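Local atomic coordinates of selenium-binding protein (Sulfolobus tokodaii, PDB entry 2ECE), a protein that is of unproven function but folds as a beta-propeller of the selenium-binding protein family and may bind selenium. Residues H141-P147 / Y191-L197. Sequence-based numbering, arbitrary orientation.
Sequences HTVHCGP and YDFWWNL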
# COMPACT_ATOMS: atom_id res chain seq x y z
N HIS A 141 -2.39 -2.11 9.68
CA HIS A 141 -1.99 -2.06 8.28
C HIS A 141 -1.81 -0.66 7.68
O HIS A 141 -0.73 -0.08 7.75
CB HIS A 141 -3.03 -2.85 7.47
CG HIS A 141 -2.65 -3.07 6.04
ND1 HIS A 141 -1.83 -4.12 5.63
CD2 HIS A 141 -2.96 -2.39 4.92
CE1 HIS A 141 -1.67 -4.06 4.32
NE2 HIS A 141 -2.34 -3.02 3.86
N THR A 142 -2.87 -0.12 7.10
CA THR A 142 -2.83 1.18 6.44
C THR A 142 -2.89 2.41 7.35
O THR A 142 -3.65 2.44 8.31
CB THR A 142 -3.98 1.31 5.42
OG1 THR A 142 -3.92 0.22 4.49
CG2 THR A 142 -3.89 2.66 4.65
N VAL A 143 -2.07 3.42 7.03
CA VAL A 143 -2.07 4.68 7.77
C VAL A 143 -2.38 5.82 6.81
O VAL A 143 -1.76 5.93 5.76
CB VAL A 143 -0.69 4.99 8.39
CG1 VAL A 143 -0.75 6.34 9.11
CG2 VAL A 143 -0.28 3.89 9.35
N HIS A 144 -3.35 6.65 7.17
CA HIS A 144 -3.72 7.80 6.35
C HIS A 144 -3.84 9.05 7.22
O HIS A 144 -4.40 9.00 8.32
CB HIS A 144 -5.05 7.56 5.62
CG HIS A 144 -4.90 6.80 4.34
ND1 HIS A 144 -4.03 7.19 3.35
CD2 HIS A 144 -5.50 5.68 3.89
CE1 HIS A 144 -4.10 6.34 2.34
NE2 HIS A 144 -4.99 5.41 2.64
N CYS A 145 -3.32 10.17 6.72
CA CYS A 145 -3.37 11.45 7.44
C CYS A 145 -4.67 12.17 7.06
O CYS A 145 -4.87 12.55 5.91
CB CYS A 145 -2.14 12.32 7.07
SG CYS A 145 -1.57 12.04 5.36
N GLY A 146 -5.56 12.34 8.04
CA GLY A 146 -6.82 13.02 7.77
C GLY A 146 -6.78 14.44 8.30
O GLY A 146 -5.82 14.82 8.98
N PRO A 147 -7.80 15.26 7.99
CA PRO A 147 -7.84 16.65 8.46
C PRO A 147 -7.99 16.71 9.97
O PRO A 147 -7.37 17.54 10.65
CB PRO A 147 -9.09 17.21 7.78
CG PRO A 147 -9.34 16.28 6.61
CD PRO A 147 -8.99 14.94 7.20
N TYR A 191 -8.80 -4.41 5.53
CA TYR A 191 -7.45 -4.44 4.95
C TYR A 191 -6.96 -3.02 4.68
O TYR A 191 -6.17 -2.47 5.45
CB TYR A 191 -7.45 -5.19 3.62
CG TYR A 191 -6.07 -5.29 3.00
CD1 TYR A 191 -5.69 -4.47 1.92
CD2 TYR A 191 -5.13 -6.16 3.53
CE1 TYR A 191 -4.37 -4.53 1.41
CE2 TYR A 191 -3.83 -6.22 3.04
CZ TYR A 191 -3.46 -5.41 1.99
OH TYR A 191 -2.17 -5.49 1.51
N ASP A 192 -7.58 -2.37 3.71
CA ASP A 192 -7.16 -1.02 3.34
C ASP A 192 -8.37 -0.10 3.40
O ASP A 192 -9.49 -0.54 3.62
CB ASP A 192 -6.55 -1.00 1.92
CG ASP A 192 -5.94 0.35 1.56
OD1 ASP A 192 -5.29 0.96 2.43
OD2 ASP A 192 -6.11 0.79 0.40
N PHE A 193 -8.13 1.19 3.23
CA PHE A 193 -9.20 2.17 3.25
C PHE A 193 -8.67 3.49 2.75
O PHE A 193 -7.47 3.73 2.75
CB PHE A 193 -9.72 2.40 4.68
CG PHE A 193 -8.82 3.27 5.54
CD1 PHE A 193 -7.69 2.74 6.17
CD2 PHE A 193 -9.09 4.63 5.70
CE1 PHE A 193 -6.85 3.55 6.94
CE2 PHE A 193 -8.24 5.45 6.47
CZ PHE A 193 -7.12 4.91 7.09
N TRP A 194 -9.57 4.34 2.29
CA TRP A 194 -9.22 5.68 1.88
C TRP A 194 -10.50 6.49 1.80
O TRP A 194 -11.54 6.05 2.30
CB TRP A 194 -8.43 5.75 0.56
CG TRP A 194 -7.46 6.91 0.63
CD1 TRP A 194 -7.52 7.95 1.53
CD2 TRP A 194 -6.30 7.16 -0.18
NE1 TRP A 194 -6.48 8.82 1.32
CE2 TRP A 194 -5.72 8.37 0.28
CE3 TRP A 194 -5.70 6.49 -1.26
CZ2 TRP A 194 -4.56 8.91 -0.29
CZ3 TRP A 194 -4.54 7.04 -1.83
CH2 TRP A 194 -3.99 8.24 -1.34
N TRP A 195 -10.46 7.66 1.17
CA TRP A 195 -11.65 8.48 1.16
C TRP A 195 -11.67 9.55 0.08
O TRP A 195 -10.70 9.74 -0.65
CB TRP A 195 -11.76 9.16 2.54
CG TRP A 195 -10.43 9.79 3.02
CD1 TRP A 195 -9.58 10.57 2.27
CD2 TRP A 195 -9.82 9.69 4.32
NE1 TRP A 195 -8.49 10.95 3.02
CE2 TRP A 195 -8.61 10.43 4.28
CE3 TRP A 195 -10.17 9.05 5.52
CZ2 TRP A 195 -7.75 10.54 5.39
CZ3 TRP A 195 -9.31 9.16 6.63
CH2 TRP A 195 -8.11 9.91 6.55
N ASN A 196 -12.81 10.22 -0.00
CA ASN A 196 -13.00 11.36 -0.88
C ASN A 196 -13.49 12.32 0.20
O ASN A 196 -14.65 12.24 0.62
CB ASN A 196 -14.10 11.13 -1.91
CG ASN A 196 -14.32 12.36 -2.78
OD1 ASN A 196 -14.57 13.45 -2.28
ND2 ASN A 196 -14.23 12.18 -4.10
N LEU A 197 -12.61 13.19 0.66
CA LEU A 197 -12.94 14.10 1.75
C LEU A 197 -14.10 15.08 1.55
O LEU A 197 -14.98 15.16 2.39
CB LEU A 197 -11.68 14.84 2.20
CG LEU A 197 -10.61 13.92 2.81
CD1 LEU A 197 -9.31 14.67 3.02
CD2 LEU A 197 -11.11 13.34 4.12
O HOH W 1 -5.33 3.38 0.50
O HOH W 2 -5.21 11.68 3.15
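Strands 141-145 and 193-196 run roughly parallel, their axes 27° apart and 8.0 Å at closest approach. Each is the innermost, first strand of its own four-stranded antiparallel sheet, so this is where two successive propeller blades face each other, and side chains fill the gap with no backbone-to-backbone hydrogen bond between the segments. His144 points into the middle. Its imidazole stacks face-to-face on the five-membered ring of Trp194, centroids 3.6 Å apart, and turns an edge to the face of Phe193, with Trp195 completing the aromatic cluster. Toward the start of the strands, Thr142 OG1 donates a hydrogen bond to Asp192 OD1 at 2.6 Å; Asp192 OD2 accepts from Leu256 N in the next blade. Water 1 joins His144 NE2 (3.0 Å) to Asp192 OD2 (2.7 Å). At the other end, Pro147 CG meets Leu197 CD1 at 3.9 Å. Cys145, directed away from 191-197, forms a disulfide with Cys81, next to the preceding blade. Blade-to-blade cohesion here thus combines aromatic packing with a buried carboxylate satisfied by hydroxyl, amide and water.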